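Sulfate adenylyltransferase (Allochromatium vinosum, PDB 4DNX) catalyses the transfer of the adenylyl group of ATP to sulfate, giving adenosine 5'-phosphosulfate and diphosphate. Local coordinates at residues A44-D56 and A277-A289. Numbering follows the deposited sequence.
Sequences AVMLGAGYFSPLD and AVLHAYFRQNMGA
Asn286 spends both hydrogens of its amide nitrogen on the loop at 50-55: ND2 donates to Tyr51 O at 3.0 Å, almost straight (171° at the hydrogen), and to Ser53 O at 3.1 Å. Tyr51 O lies nearly in the amide plane of Asn286, yet the donor stands above the Tyr51 carbonyl plane rather than on a lone pair. Ser53 O is gripped a second time by Tyr282 OH at 2.8 Å; the hydroxyl and the amide reach it from opposite faces of its carbonyl plane. OD1 of Asn286 accepts from Val5 N, which fixes the rotation of the amide. A leucine here would probably leave Tyr51 O without this donor, Ser53 O with one of its two donors lost while Tyr282 OH remains, and Val5 N without its acceptor.

The carbonyls are presented by a type I turn, Gly50 to Ser53, whose first residue is also the positive-phi glycine of the Schellman motif ending helix 38-48. The contact thus joins the PUA-like region to helix 274-287 of the ATP-sulfurylase region, whose five-stranded parallel sheet, ordered 3-2-1-4-5, is Rossmann-like.

Beside these bonds, Phe283 has CG between its backbone N and carbonyl carbon (chi1 68°), a torsion that places one ring face against Met46 CE; His280 O lies over the opposite face. Met46 CE sits over the ring centre, 3.7 Å from the centroid and 10° off the normal, a CH-pi contact within a Met-aromatic pair whose SD stands farther out along that normal. Phe52 CE1 meets Leu279 CD1 at 3.8 Å, with Phe283 CD2 at the edge of the Phe52 ring. Tyr51 CB packs on Phe283 CB at 3.7 Å, while the Tyr51 hydroxyl is hydrogen-bonded to Arg178 O and His227 NE2.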
loop_
_atom_site.group_PDB
_atom_site.type_symbol
_atom_site.label_atom_id
_atom_site.label_comp_id
_atom_site.label_asym_id
_atom_site.label_seq_id
_atom_site.Cartn_x
_atom_site.Cartn_y
_atom_site.Cartn_z
ATOM N N ALA A 44 -16.682 -0.695 -7.909
ATOM C CA ALA A 44 -16.483 -1.709 -6.861
ATOM C C ALA A 44 -15.192 -1.508 -6.093
ATOM O O ALA A 44 -15.140 -1.710 -4.894
ATOM C CB ALA A 44 -16.504 -3.153 -7.474
ATOM N N VAL A 45 -14.138 -1.106 -6.809
ATOM C CA VAL A 45 -12.843 -0.843 -6.148
ATOM C C VAL A 45 -12.999 0.354 -5.195
ATOM O O VAL A 45 -12.492 0.276 -4.028
ATOM C CB VAL A 45 -11.724 -0.611 -7.175
ATOM C CG1 VAL A 45 -10.452 -0.124 -6.462
ATOM C CG2 VAL A 45 -11.392 -1.897 -7.877
ATOM N N MET A 46 -13.702 1.410 -5.646
ATOM C CA MET A 46 -13.900 2.632 -4.819
ATOM C C MET A 46 -14.751 2.265 -3.582
ATOM O O MET A 46 -14.470 2.726 -2.462
ATOM C CB MET A 46 -14.539 3.796 -5.612
ATOM C CG MET A 46 -13.623 4.335 -6.744
ATOM S SD MET A 46 -12.217 5.270 -6.027
ATOM C CE MET A 46 -12.990 6.813 -5.752
ATOM N N LEU A 47 -15.778 1.447 -3.782
ATOM C CA LEU A 47 -16.558 0.966 -2.624
ATOM C C LEU A 47 -15.699 0.118 -1.659
ATOM O O LEU A 47 -15.799 0.253 -0.408
ATOM C CB LEU A 47 -17.732 0.096 -3.152
ATOM C CG LEU A 47 -18.919 0.946 -3.680
ATOM C CD1 LEU A 47 -19.793 0.014 -4.545
ATOM C CD2 LEU A 47 -19.693 1.544 -2.512
ATOM N N GLY A 48 -14.908 -0.799 -2.207
ATOM C CA GLY A 48 -14.002 -1.657 -1.410
ATOM C C GLY A 48 -13.027 -0.839 -0.574
ATOM O O GLY A 48 -12.745 -1.196 0.554
ATOM N N ALA A 49 -12.566 0.273 -1.152
ATOM C CA ALA A 49 -11.446 1.068 -0.567
ATOM C C ALA A 49 -11.966 2.170 0.349
ATOM O O ALA A 49 -11.164 2.923 0.926
ATOM C CB ALA A 49 -10.626 1.672 -1.708
ATOM N N GLY A 50 -13.289 2.260 0.525
ATOM C CA GLY A 50 -13.886 3.239 1.465
ATOM C C GLY A 50 -14.115 4.640 0.880
ATOM O O GLY A 50 -14.660 5.533 1.556
ATOM N N TYR A 51 -13.719 4.859 -0.369
ATOM C CA TYR A 51 -13.926 6.163 -0.985
ATOM C C TYR A 51 -15.425 6.516 -1.144
ATOM O O TYR A 51 -15.803 7.698 -1.091
ATOM C CB TYR A 51 -13.245 6.205 -2.341
ATOM C CG TYR A 51 -11.726 6.310 -2.249
ATOM C CD1 TYR A 51 -11.122 7.493 -1.787
ATOM C CD2 TYR A 51 -10.901 5.237 -2.641
ATOM C CE1 TYR A 51 -9.723 7.600 -1.700
ATOM C CE2 TYR A 51 -9.518 5.299 -2.583
ATOM C CZ TYR A 51 -8.924 6.511 -2.110
ATOM O OH TYR A 51 -7.559 6.597 -2.070
ATOM N N PHE A 52 -16.280 5.503 -1.373
ATOM C CA PHE A 52 -17.713 5.754 -1.560
ATOM C C PHE A 52 -18.518 5.365 -0.321
ATOM O O PHE A 52 -19.728 5.104 -0.367
ATOM C CB PHE A 52 -18.231 5.026 -2.816
ATOM C CG PHE A 52 -17.718 5.581 -4.131
ATOM C CD1 PHE A 52 -16.986 6.787 -4.232
ATOM C CD2 PHE A 52 -17.944 4.854 -5.277
ATOM C CE1 PHE A 52 -16.552 7.261 -5.476
ATOM C CE2 PHE A 52 -17.496 5.316 -6.557
ATOM C CZ PHE A 52 -16.802 6.482 -6.653
ATOM N N SER A 53 -17.851 5.407 0.833
ATOM C CA SER A 53 -18.566 5.166 2.077
ATOM C C SER A 53 -19.668 6.196 2.388
ATOM O O SER A 53 -19.513 7.370 1.982
ATOM C CB SER A 53 -17.553 5.249 3.257
ATOM O OG SER A 53 -18.203 5.084 4.531
ATOM N N PRO A 54 -20.869 5.679 2.616
ATOM C CA PRO A 54 -21.108 4.520 3.473
ATOM C C PRO A 54 -21.945 3.572 2.596
ATOM O O PRO A 54 -22.655 2.691 3.129
ATOM C CB PRO A 54 -21.956 5.070 4.631
ATOM C CG PRO A 54 -22.765 6.127 3.995
ATOM C CD PRO A 54 -21.814 6.774 2.987
ATOM N N LEU A 55 -21.901 3.739 1.271
ATOM C CA LEU A 55 -22.771 2.915 0.414
ATOM C C LEU A 55 -22.353 1.444 0.410
ATOM O O LEU A 55 -21.168 1.102 0.530
ATOM C CB LEU A 55 -22.784 3.460 -1.028
ATOM C CG LEU A 55 -23.758 4.624 -1.297
ATOM C CD1 LEU A 55 -23.506 5.803 -0.414
ATOM C CD2 LEU A 55 -23.610 5.065 -2.748
ATOM N N ASP A 56 -23.345 0.557 0.254
ATOM C CA ASP A 56 -23.047 -0.897 0.372
ATOM C C ASP A 56 -22.836 -1.668 -0.909
ATOM O O ASP A 56 -22.359 -2.801 -0.865
ATOM C CB ASP A 56 -24.079 -1.631 1.260
ATOM C CG ASP A 56 -25.440 -1.714 0.649
ATOM O OD1 ASP A 56 -25.599 -1.514 -0.591
ATOM O OD2 ASP A 56 -26.384 -2.021 1.423
ATOM N N ALA A 277 -16.844 16.912 -10.186
ATOM C CA ALA A 277 -16.156 17.675 -9.140
ATOM C C ALA A 277 -16.822 17.422 -7.778
ATOM O O ALA A 277 -16.129 17.333 -6.754
ATOM C CB ALA A 277 -16.121 19.192 -9.481
ATOM N N VAL A 278 -18.155 17.293 -7.752
ATOM C CA VAL A 278 -18.835 16.977 -6.495
ATOM C C VAL A 278 -18.455 15.565 -5.997
ATOM O O VAL A 278 -18.248 15.349 -4.769
ATOM C CB VAL A 278 -20.375 17.121 -6.627
ATOM C CG1 VAL A 278 -21.043 16.799 -5.297
ATOM C CG2 VAL A 278 -20.692 18.579 -7.080
ATOM N N LEU A 279 -18.410 14.611 -6.922
ATOM C CA LEU A 279 -17.954 13.261 -6.565
ATOM C C LEU A 279 -16.528 13.283 -5.984
ATOM O O LEU A 279 -16.252 12.639 -4.948
ATOM C CB LEU A 279 -18.012 12.356 -7.797
ATOM C CG LEU A 279 -17.640 10.911 -7.490
ATOM C CD1 LEU A 279 -18.663 10.291 -6.495
ATOM C CD2 LEU A 279 -17.589 10.108 -8.824
ATOM N N HIS A 280 -15.629 14.031 -6.652
ATOM C CA HIS A 280 -14.243 14.244 -6.167
ATOM C C HIS A 280 -14.198 14.793 -4.757
ATOM O O HIS A 280 -13.446 14.268 -3.947
ATOM C CB HIS A 280 -13.502 15.200 -7.082
ATOM C CG HIS A 280 -13.126 14.618 -8.405
ATOM N ND1 HIS A 280 -12.608 15.403 -9.424
ATOM C CD2 HIS A 280 -13.191 13.354 -8.887
ATOM C CE1 HIS A 280 -12.358 14.631 -10.475
ATOM N NE2 HIS A 280 -12.697 13.383 -10.173
ATOM N N ALA A 281 -15.007 15.815 -4.464
ATOM C CA ALA A 281 -15.072 16.383 -3.108
ATOM C C ALA A 281 -15.561 15.337 -2.102
ATOM O O ALA A 281 -15.007 15.186 -0.988
ATOM C CB ALA A 281 -15.928 17.666 -3.084
ATOM N N TYR A 282 -16.555 14.563 -2.519
ATOM C CA TYR A 282 -17.121 13.537 -1.647
ATOM C C TYR A 282 -16.055 12.527 -1.200
ATOM O O TYR A 282 -15.875 12.304 0.027
ATOM C CB TYR A 282 -18.216 12.835 -2.425
ATOM C CG TYR A 282 -19.001 11.807 -1.612
ATOM C CD1 TYR A 282 -18.448 10.555 -1.324
ATOM C CD2 TYR A 282 -20.277 12.101 -1.184
ATOM C CE1 TYR A 282 -19.184 9.616 -0.542
ATOM C CE2 TYR A 282 -21.036 11.197 -0.433
ATOM C CZ TYR A 282 -20.469 9.953 -0.116
ATOM O OH TYR A 282 -21.213 9.076 0.645
ATOM N N PHE A 283 -15.330 11.933 -2.151
ATOM C CA PHE A 283 -14.360 10.913 -1.748
ATOM C C PHE A 283 -13.094 11.458 -1.082
ATOM O O PHE A 283 -12.463 10.759 -0.271
ATOM C CB PHE A 283 -14.109 9.815 -2.804
ATOM C CG PHE A 283 -13.400 10.233 -4.068
ATOM C CD1 PHE A 283 -12.009 10.343 -4.111
ATOM C CD2 PHE A 283 -14.132 10.294 -5.263
ATOM C CE1 PHE A 283 -11.347 10.641 -5.363
ATOM C CE2 PHE A 283 -13.518 10.589 -6.504
ATOM C CZ PHE A 283 -12.115 10.745 -6.561
ATOM N N ARG A 284 -12.801 12.730 -1.364
ATOM C CA ARG A 284 -11.673 13.371 -0.695
ATOM C C ARG A 284 -12.012 13.652 0.756
ATOM O O ARG A 284 -11.126 13.632 1.630
ATOM C CB ARG A 284 -11.236 14.645 -1.437
ATOM C CG ARG A 284 -10.077 14.430 -2.415
ATOM C CD ARG A 284 -10.439 13.519 -3.457
ATOM N NE ARG A 284 -9.425 13.126 -4.476
ATOM C CZ ARG A 284 -9.447 13.395 -5.788
ATOM N NH1 ARG A 284 -10.315 14.251 -6.323
ATOM N NH2 ARG A 284 -8.577 12.780 -6.599
ATOM N N GLN A 285 -13.267 13.958 1.049
ATOM C CA GLN A 285 -13.660 14.119 2.469
ATOM C C GLN A 285 -13.532 12.768 3.148
ATOM O O GLN A 285 -13.017 12.683 4.287
ATOM C CB GLN A 285 -15.081 14.685 2.610
ATOM C CG GLN A 285 -15.468 14.895 4.097
ATOM C CD GLN A 285 -16.820 15.564 4.288
ATOM O OE1 GLN A 285 -17.193 16.485 3.548
ATOM N NE2 GLN A 285 -17.542 15.145 5.336
ATOM N N ASN A 286 -13.994 11.707 2.470
ATOM C CA ASN A 286 -13.844 10.360 3.069
ATOM C C ASN A 286 -12.394 9.950 3.421
ATOM O O ASN A 286 -12.161 9.330 4.440
ATOM C CB ASN A 286 -14.522 9.285 2.197
ATOM C CG ASN A 286 -15.997 9.184 2.487
ATOM O OD1 ASN A 286 -16.453 9.590 3.559
ATOM N ND2 ASN A 286 -16.748 8.595 1.561
ATOM N N MET A 287 -11.439 10.348 2.587
ATOM C CA MET A 287 -10.034 10.046 2.831
ATOM C C MET A 287 -9.405 10.973 3.910
ATOM O O MET A 287 -8.334 10.638 4.420
ATOM C CB MET A 287 -9.257 10.012 1.511
ATOM C CG MET A 287 -8.704 11.345 1.146
ATOM S SD MET A 287 -7.992 11.245 -0.527
ATOM C CE MET A 287 -7.219 12.891 -0.581
ATOM N N GLY A 288 -10.115 12.051 4.342
ATOM C CA GLY A 288 -9.648 12.867 5.459
ATOM C C GLY A 288 -9.165 14.272 5.093
ATOM O O GLY A 288 -8.679 15.009 5.969
ATOM N N ALA A 289 -9.279 14.635 3.815
ATOM C CA ALA A 289 -8.886 15.991 3.402
ATOM C C ALA A 289 -9.924 16.996 3.875
ATOM O O ALA A 289 -11.140 16.696 3.877
ATOM C CB ALA A 289 -8.711 16.083 1.888
#